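Local structure of alginate biosynthesis protein AlgX (Pseudomonas aeruginosa, 4KNC) at residues E80-Q86 with L294-T300; L189-G193 with Y207-Y211; Y375-E381 with R402-W407. The protein protects the exopolysaccharide alginate from degradation as it crosses the periplasm and takes part in its O-acetylation. One frame throughout, in Å; residues are numbered along the deposited sequence.

Contact 1 of 3, residues E80-Q86 with L294-T300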
# COMPACT_ATOMS: atom_id res chain seq x y z
N GLU A 80 -0.90 14.87 -7.60
CA GLU A 80 0.01 14.13 -8.48
C GLU A 80 0.41 12.85 -7.76
O GLU A 80 0.66 12.87 -6.55
CB GLU A 80 1.27 14.95 -8.77
CG GLU A 80 1.03 16.26 -9.51
CD GLU A 80 0.87 16.06 -11.00
OE1 GLU A 80 1.32 15.02 -11.53
OE2 GLU A 80 0.29 16.94 -11.65
N LEU A 81 0.49 11.74 -8.49
CA LEU A 81 0.84 10.46 -7.89
C LEU A 81 2.27 10.01 -8.22
O LEU A 81 2.67 9.99 -9.38
CB LEU A 81 -0.18 9.39 -8.30
CG LEU A 81 0.00 8.00 -7.67
CD1 LEU A 81 -0.15 8.07 -6.16
CD2 LEU A 81 -0.99 7.01 -8.25
N VAL A 82 3.02 9.66 -7.18
CA VAL A 82 4.34 9.06 -7.35
C VAL A 82 4.29 7.64 -6.80
O VAL A 82 3.87 7.43 -5.65
CB VAL A 82 5.41 9.86 -6.57
CG1 VAL A 82 6.75 9.14 -6.57
CG2 VAL A 82 5.56 11.26 -7.15
N VAL A 83 4.69 6.65 -7.60
CA VAL A 83 4.75 5.27 -7.10
C VAL A 83 6.20 4.83 -6.85
O VAL A 83 7.07 4.95 -7.72
CB VAL A 83 3.97 4.24 -7.99
CG1 VAL A 83 4.45 2.82 -7.73
CG2 VAL A 83 2.46 4.31 -7.75
N VAL A 84 6.45 4.36 -5.64
CA VAL A 84 7.73 3.76 -5.31
C VAL A 84 7.58 2.25 -5.38
O VAL A 84 6.99 1.62 -4.50
CB VAL A 84 8.20 4.20 -3.93
CG1 VAL A 84 9.39 3.33 -3.48
CG2 VAL A 84 8.59 5.70 -3.98
N TYR A 85 8.08 1.67 -6.47
CA TYR A 85 7.94 0.25 -6.75
C TYR A 85 9.21 -0.42 -6.27
O TYR A 85 10.20 -0.51 -7.01
CB TYR A 85 7.78 0.07 -8.26
CG TYR A 85 7.25 -1.26 -8.77
CD1 TYR A 85 6.07 -1.82 -8.26
CD2 TYR A 85 7.89 -1.94 -9.80
CE1 TYR A 85 5.57 -3.03 -8.76
CE2 TYR A 85 7.40 -3.14 -10.31
CZ TYR A 85 6.25 -3.68 -9.78
OH TYR A 85 5.78 -4.86 -10.29
N GLN A 86 9.21 -0.86 -5.01
CA GLN A 86 10.43 -1.35 -4.37
C GLN A 86 11.02 -2.54 -5.15
O GLN A 86 10.33 -3.51 -5.43
CB GLN A 86 10.16 -1.74 -2.91
CG GLN A 86 11.43 -1.82 -2.05
CD GLN A 86 11.17 -2.46 -0.68
OE1 GLN A 86 10.28 -3.31 -0.53
NE2 GLN A 86 11.94 -2.05 0.33
N LEU A 294 1.26 12.81 -3.68
CA LEU A 294 1.02 11.60 -2.91
C LEU A 294 2.04 10.55 -3.34
O LEU A 294 2.08 10.16 -4.51
CB LEU A 294 -0.41 11.08 -3.17
CG LEU A 294 -0.83 9.77 -2.49
CD1 LEU A 294 -0.77 9.90 -0.97
CD2 LEU A 294 -2.24 9.39 -2.93
N ILE A 295 2.87 10.12 -2.41
CA ILE A 295 3.85 9.08 -2.69
C ILE A 295 3.34 7.72 -2.19
O ILE A 295 2.92 7.58 -1.04
CB ILE A 295 5.19 9.38 -1.99
CG1 ILE A 295 5.70 10.76 -2.39
CG2 ILE A 295 6.23 8.32 -2.32
CD1 ILE A 295 6.86 11.21 -1.54
N TRP A 296 3.40 6.70 -3.04
CA TRP A 296 2.80 5.42 -2.72
C TRP A 296 3.83 4.31 -2.88
O TRP A 296 4.28 4.03 -3.98
CB TRP A 296 1.58 5.18 -3.62
CG TRP A 296 0.80 3.91 -3.35
CD1 TRP A 296 0.90 3.08 -2.26
CD2 TRP A 296 -0.18 3.32 -4.21
NE1 TRP A 296 0.02 2.02 -2.39
CE2 TRP A 296 -0.64 2.14 -3.58
CE3 TRP A 296 -0.70 3.68 -5.46
CZ2 TRP A 296 -1.61 1.33 -4.16
CZ3 TRP A 296 -1.67 2.86 -6.03
CH2 TRP A 296 -2.11 1.71 -5.38
N GLU A 297 4.19 3.69 -1.76
CA GLU A 297 5.26 2.70 -1.71
C GLU A 297 4.73 1.29 -1.44
O GLU A 297 3.97 1.06 -0.50
CB GLU A 297 6.28 3.10 -0.64
CG GLU A 297 7.26 1.98 -0.26
CD GLU A 297 6.76 1.10 0.91
OE1 GLU A 297 6.71 -0.14 0.73
OE2 GLU A 297 6.42 1.64 1.99
N PHE A 298 5.14 0.34 -2.29
CA PHE A 298 4.83 -1.07 -2.10
C PHE A 298 5.81 -1.93 -2.90
O PHE A 298 6.55 -1.42 -3.75
CB PHE A 298 3.38 -1.37 -2.51
CG PHE A 298 3.03 -0.91 -3.90
CD1 PHE A 298 2.57 0.38 -4.12
CD2 PHE A 298 3.16 -1.78 -4.99
CE1 PHE A 298 2.25 0.82 -5.41
CE2 PHE A 298 2.84 -1.35 -6.28
CZ PHE A 298 2.38 -0.04 -6.49
N ALA A 299 5.80 -3.24 -2.64
CA ALA A 299 6.71 -4.16 -3.31
C ALA A 299 6.07 -4.92 -4.47
O ALA A 299 4.90 -4.74 -4.80
CB ALA A 299 7.32 -5.14 -2.30
N THR A 300 6.85 -5.81 -5.07
CA THR A 300 6.50 -6.38 -6.37
C THR A 300 5.61 -7.63 -6.33
O THR A 300 5.30 -8.18 -7.38
CB THR A 300 7.78 -6.69 -7.17
OG1 THR A 300 8.63 -7.58 -6.41
CG2 THR A 300 8.55 -5.40 -7.47
O HOH W 1 3.73 -6.16 -9.31
O HOH W 2 9.69 -6.06 -4.59
O HOH W 3 7.84 -2.83 0.14
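Leu294 enters the pairing by giving its N-H to Glu80 O (2.9 Å) and taking the N-H of Val82 on its own O, while its isobutyl group runs alongside that of Leu81. On the other face of this parallel pair, Ile295 CG2 meets Val84 CG2 at 3.9 Å. Trp296 carries the indole beside Val83, with CE3 4.0 Å from Val83 CG2. Trp296 O accepts from Val84 N, which stands 35° out of the carbonyl plane. Glu297 packs CB against Val84 CB and sends its carboxylate to Ser245 and Thr242; a water bridges its OE1 to Gln86 OE1. Phe298 CG sits between the backbone N and the carbonyl carbon (chi1 54°), which brings CZ to 3.7 Å from Val83 CG1 and CE2 to the edge of the Tyr85 ring. Thr300 ends the segment with CG2 over a face of that ring, 3.9 Å from its centroid, a CH-pi contact. The apolar middle of the pair gives way at its C-terminal end to Glu297, Gln86 and Thr300: the side chain of Gln86, whose NE2 is hydrogen-bonded to Asn244 OD1, lies about 6 Å from that of His150, the inferred proton acceptor, consistent with an SGNH active site beyond these strand ends.

Contact 2 of 3, residues L189-G193 with Y207-Y211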
# COMPACT_ATOMS: atom_id res chain seq x y z
N LEU A 189 20.01 -0.31 14.99
CA LEU A 189 18.74 -0.99 14.74
C LEU A 189 19.00 -2.49 14.72
O LEU A 189 19.79 -2.99 13.92
CB LEU A 189 18.14 -0.52 13.41
CG LEU A 189 16.90 -1.26 12.88
CD1 LEU A 189 15.69 -1.06 13.78
CD2 LEU A 189 16.55 -0.86 11.46
N SER A 190 18.34 -3.22 15.60
CA SER A 190 18.54 -4.66 15.65
C SER A 190 17.49 -5.37 14.82
O SER A 190 16.31 -5.06 14.90
CB SER A 190 18.45 -5.15 17.10
OG SER A 190 17.14 -4.94 17.60
N LYS A 191 17.91 -6.35 14.02
CA LYS A 191 16.94 -7.17 13.32
C LYS A 191 17.37 -8.62 13.19
O LYS A 191 18.44 -8.93 12.67
CB LYS A 191 16.63 -6.62 11.92
CG LYS A 191 15.47 -7.39 11.26
CD LYS A 191 14.89 -6.66 10.07
CE LYS A 191 14.12 -5.43 10.50
NZ LYS A 191 12.74 -5.78 10.91
N LEU A 192 16.52 -9.51 13.70
CA LEU A 192 16.68 -10.92 13.40
C LEU A 192 15.67 -11.15 12.29
O LEU A 192 14.46 -11.00 12.50
CB LEU A 192 16.34 -11.78 14.63
CG LEU A 192 16.35 -13.31 14.43
CD1 LEU A 192 17.73 -13.76 13.96
CD2 LEU A 192 15.91 -14.08 15.68
N GLY A 193 16.16 -11.46 11.09
CA GLY A 193 15.32 -11.44 9.91
C GLY A 193 14.23 -12.49 9.87
O GLY A 193 14.41 -13.59 10.40
N TYR A 207 20.47 -18.08 13.22
CA TYR A 207 21.20 -17.00 12.55
C TYR A 207 21.39 -15.79 13.47
O TYR A 207 20.57 -15.53 14.36
CB TYR A 207 20.51 -16.60 11.23
CG TYR A 207 20.48 -17.68 10.15
CD1 TYR A 207 19.43 -18.59 10.07
CD2 TYR A 207 21.50 -17.78 9.21
CE1 TYR A 207 19.39 -19.59 9.09
CE2 TYR A 207 21.48 -18.76 8.22
CZ TYR A 207 20.43 -19.66 8.16
OH TYR A 207 20.41 -20.62 7.18
N ALA A 208 22.47 -15.05 13.25
CA ALA A 208 22.78 -13.89 14.07
C ALA A 208 21.80 -12.74 13.83
O ALA A 208 21.44 -12.45 12.69
CB ALA A 208 24.20 -13.41 13.80
N THR A 209 21.40 -12.09 14.92
CA THR A 209 20.68 -10.82 14.84
C THR A 209 21.59 -9.77 14.21
O THR A 209 22.75 -9.64 14.60
CB THR A 209 20.28 -10.32 16.22
OG1 THR A 209 19.46 -11.30 16.85
CG2 THR A 209 19.53 -9.00 16.13
N GLN A 210 21.07 -9.03 13.25
CA GLN A 210 21.83 -7.95 12.62
C GLN A 210 21.65 -6.63 13.36
O GLN A 210 20.55 -6.30 13.83
CB GLN A 210 21.39 -7.76 11.17
CG GLN A 210 22.19 -8.54 10.16
CD GLN A 210 21.95 -8.04 8.74
OE1 GLN A 210 20.95 -8.40 8.10
NE2 GLN A 210 22.87 -7.22 8.24
N TYR A 211 22.72 -5.85 13.46
CA TYR A 211 22.67 -4.53 14.05
C TYR A 211 23.19 -3.54 13.05
O TYR A 211 24.36 -3.60 12.69
CB TYR A 211 23.51 -4.47 15.32
CG TYR A 211 22.85 -5.16 16.48
CD1 TYR A 211 22.93 -6.54 16.64
CD2 TYR A 211 22.11 -4.44 17.41
CE1 TYR A 211 22.31 -7.17 17.71
CE2 TYR A 211 21.48 -5.07 18.47
CZ TYR A 211 21.58 -6.42 18.61
OH TYR A 211 20.94 -7.03 19.68
O HOH W 4 18.96 -11.76 10.89
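Leu192, the residue most covered here, reaches over the backbone at the start of segment 207-211. With CG anti to the backbone N (chi1 175°), its CD1 comes to 3.4 Å from Tyr207 O, while CB faces Thr209 OG1 at 3.9 Å. Thr209 answers with its methyl, CG2, which lies 3.6 Å from Lys191 O. Two residues away in the antiparallel register, Ser190 and Tyr211 form a non-hydrogen-bonded pair with both side chains on one face. The tyrosine ring leans across Ser190, so that its CE2 is 3.3 Å from Ser190 CB and Ser190 CA lies over one ring face, displaced toward the rim. Between these two packing sites, Lys191 and Gln210 are the hydrogen-bonded pair: Lys191 N, in the carbonyl plane of Gln210, donates to Gln210 O (2.6 Å), and Gln210 N returns a bond to Lys191 O (2.7 Å) from 39° out of the Lys191 carbonyl plane. Past the end of the pairing a water takes over, accepting from Gly193 N (2.8 Å) and donating to Ala208 O. Gly193 is the N-cap of helix 194-203, which links the two strands. The backbone bonds therefore fix the root of Lys191, whose amine leaves the pair to bond Tyr249 OH and makes a long, weak ion pair with Asp148, an inferred active-site residue. Packing of aliphatic and aromatic carbons on backbone and side chain thus flanks a lysine that is anchored by its paired backbone and directed at the probable catalytic centre.

Contact 3 of 3, residues Y375-E381 with R402-W407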
# COMPACT_ATOMS: atom_id res chain seq x y z
N TYR A 375 -30.71 -6.27 -5.89
CA TYR A 375 -31.28 -5.45 -6.94
C TYR A 375 -32.74 -5.84 -7.21
O TYR A 375 -33.18 -6.91 -6.80
CB TYR A 375 -30.43 -5.55 -8.20
CG TYR A 375 -29.01 -5.11 -7.97
CD1 TYR A 375 -28.68 -3.77 -7.91
CD2 TYR A 375 -27.99 -6.05 -7.79
CE1 TYR A 375 -27.38 -3.36 -7.69
CE2 TYR A 375 -26.69 -5.65 -7.57
CZ TYR A 375 -26.39 -4.30 -7.52
OH TYR A 375 -25.10 -3.89 -7.29
N MET A 376 -33.46 -4.98 -7.90
CA MET A 376 -34.88 -5.17 -8.19
C MET A 376 -35.19 -6.40 -9.06
O MET A 376 -36.35 -6.72 -9.29
CB MET A 376 -35.47 -3.92 -8.84
CG MET A 376 -35.37 -2.65 -7.98
SD MET A 376 -36.78 -2.36 -6.90
CE MET A 376 -36.31 -0.83 -6.11
N ASN A 377 -34.15 -7.08 -9.53
CA ASN A 377 -34.30 -8.25 -10.38
C ASN A 377 -33.91 -9.55 -9.68
O ASN A 377 -33.68 -10.58 -10.32
CB ASN A 377 -33.44 -8.08 -11.63
CG ASN A 377 -32.03 -7.66 -11.29
OD1 ASN A 377 -31.28 -8.43 -10.70
ND2 ASN A 377 -31.68 -6.43 -11.65
N GLY A 378 -33.83 -9.51 -8.35
CA GLY A 378 -33.51 -10.68 -7.57
C GLY A 378 -32.04 -11.07 -7.54
O GLY A 378 -31.67 -11.99 -6.82
N ARG A 379 -31.20 -10.38 -8.31
CA ARG A 379 -29.76 -10.65 -8.27
C ARG A 379 -29.14 -10.06 -7.02
O ARG A 379 -29.70 -9.16 -6.38
CB ARG A 379 -29.05 -10.09 -9.51
CG ARG A 379 -28.98 -11.05 -10.68
CD ARG A 379 -27.94 -12.13 -10.44
NE ARG A 379 -27.77 -12.98 -11.61
CZ ARG A 379 -28.37 -14.16 -11.79
NH1 ARG A 379 -29.18 -14.64 -10.85
NH2 ARG A 379 -28.16 -14.86 -12.89
N ARG A 380 -27.96 -10.55 -6.67
CA ARG A 380 -27.29 -10.14 -5.44
C ARG A 380 -25.78 -10.03 -5.65
O ARG A 380 -25.21 -10.73 -6.49
CB ARG A 380 -27.57 -11.15 -4.34
CG ARG A 380 -27.19 -12.57 -4.74
CD ARG A 380 -27.51 -13.58 -3.65
NE ARG A 380 -26.73 -13.34 -2.44
CZ ARG A 380 -26.82 -14.08 -1.34
NH1 ARG A 380 -27.66 -15.11 -1.30
NH2 ARG A 380 -26.08 -13.80 -0.28
N GLU A 381 -25.13 -9.16 -4.89
CA GLU A 381 -23.68 -9.13 -4.86
C GLU A 381 -23.21 -9.29 -3.43
O GLU A 381 -23.73 -8.63 -2.53
CB GLU A 381 -23.13 -7.82 -5.43
CG GLU A 381 -21.68 -7.94 -5.86
CD GLU A 381 -20.83 -6.71 -5.60
OE1 GLU A 381 -21.35 -5.57 -5.66
OE2 GLU A 381 -19.63 -6.89 -5.34
N ARG A 402 -21.48 -2.07 -7.69
CA ARG A 402 -20.85 -2.78 -8.79
C ARG A 402 -21.21 -2.19 -10.15
O ARG A 402 -22.37 -1.89 -10.42
CB ARG A 402 -21.21 -4.27 -8.75
CG ARG A 402 -20.48 -5.10 -9.78
CD ARG A 402 -20.47 -6.57 -9.41
NE ARG A 402 -20.23 -7.40 -10.59
CZ ARG A 402 -20.20 -8.73 -10.58
NH1 ARG A 402 -20.39 -9.39 -9.44
NH2 ARG A 402 -19.99 -9.40 -11.70
N ASN A 403 -20.19 -2.00 -10.97
CA ASN A 403 -20.39 -1.50 -12.33
C ASN A 403 -19.63 -2.33 -13.35
O ASN A 403 -19.08 -1.80 -14.32
CB ASN A 403 -20.03 -0.01 -12.43
CG ASN A 403 -18.68 0.30 -11.82
OD1 ASN A 403 -17.81 -0.56 -11.72
ND2 ASN A 403 -18.51 1.55 -11.39
N ASP A 404 -19.59 -3.64 -13.11
CA ASP A 404 -19.12 -4.60 -14.10
C ASP A 404 -19.98 -4.53 -15.36
O ASP A 404 -20.97 -3.80 -15.41
CB ASP A 404 -19.15 -6.03 -13.55
CG ASP A 404 -17.86 -6.42 -12.84
OD1 ASP A 404 -16.86 -5.68 -12.96
OD2 ASP A 404 -17.85 -7.46 -12.16
N SER A 405 -19.59 -5.31 -16.36
CA SER A 405 -20.23 -5.31 -17.67
C SER A 405 -21.77 -5.35 -17.63
O SER A 405 -22.43 -4.69 -18.44
CB SER A 405 -19.70 -6.47 -18.52
N ASP A 406 -22.33 -6.10 -16.69
CA ASP A 406 -23.77 -6.33 -16.66
C ASP A 406 -24.43 -5.96 -15.34
O ASP A 406 -25.53 -6.41 -15.04
CB ASP A 406 -24.07 -7.80 -16.98
N TRP A 407 -23.75 -5.14 -14.54
CA TRP A 407 -24.27 -4.81 -13.21
C TRP A 407 -24.57 -3.32 -13.04
O TRP A 407 -25.42 -2.94 -12.23
CB TRP A 407 -23.31 -5.30 -12.12
CG TRP A 407 -23.27 -6.79 -12.00
CD1 TRP A 407 -22.54 -7.65 -12.77
CD2 TRP A 407 -23.98 -7.60 -11.05
NE1 TRP A 407 -22.76 -8.95 -12.36
CE2 TRP A 407 -23.63 -8.94 -11.31
CE3 TRP A 407 -24.87 -7.32 -10.01
CZ2 TRP A 407 -24.15 -10.00 -10.56
CZ3 TRP A 407 -25.38 -8.37 -9.27
CH2 TRP A 407 -25.02 -9.69 -9.55
O HOH W 5 -23.06 -3.49 -5.62
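Trp407 reaches across to segment 375-381 with its indole, and its atoms meet a succession of neighbours. CB lies 3.7 Å from CG of Arg402 in its own segment. CG is anti to the carbonyl carbon (chi1 -69°), which swings the ring system toward Tyr375 and Arg379. Around the five-membered ring, the guanidinium of Arg402 covers one face, its CZ displaced toward the rim, and Trp407 CE2 lies over the centre of the guanidinium; the salt bridge from Arg402 NE to Asp404 OD2 (2.9 Å) helps to hold this group in place. Along the six-membered ring, Trp407 CE3 and Trp407 CZ3 each lie 3.5 Å from Tyr375 CE2. The two rings meet obliquely, with planes at 60°. At the far end, Trp407 CH2 comes to 3.2 Å from Arg380 O and 3.9 Å from Arg379 CD, so the tip of the indole rests on backbone as well as on the aliphatic part of an arginine.

Next to the tryptophan, Glu381 OE1 packs 3.4 Å from Arg402 CB, but the carboxylate and guanidinium planes are nearly perpendicular and their charged atoms do not meet. A water joins the two segments instead, accepting from Arg402 N (3.0 Å), donating to Glu381 OE1 and bonding Tyr375 OH. The tyrosine hydroxyl also bonds Ser352.

In the carbohydrate-binding module, the type I turn from Tyr375 to Gly378 connects neighbouring antiparallel strands 368-375 and 380-386, whereas Trp407 belongs to the loop leading from strand 396-400, in the other sheet of the module, to strand 412-418, in the same sheet as 368-375 and 380-386. From edge strand 380-386, Glu381 forms a salt bridge with Arg311 of helix 307-316, in the SGNH hydrolase-like region.

Contacts 1 and 2 belong to the SGNH hydrolase-like domain and contact 3 to the carbohydrate-binding module. Along the chain, contact 2 is nested within the long loop closed by contact 1, and contact 3 follows both. Contact 1 joins two strands of the central parallel sheet, while contact 2 lies in a separate two-stranded antiparallel sheet nearer the surface; their centres are about 27 Å apart, yet each sends a side chain toward the inferred Ser-His-Asp site. Contact 3 lies across the chain's centre from contact 2, with about 52 Å between centres, and about 33 Å from the centre of contact 1. The probable catalytic and putative alginate-binding parts thus follow one another along the chain as separate regions in contact.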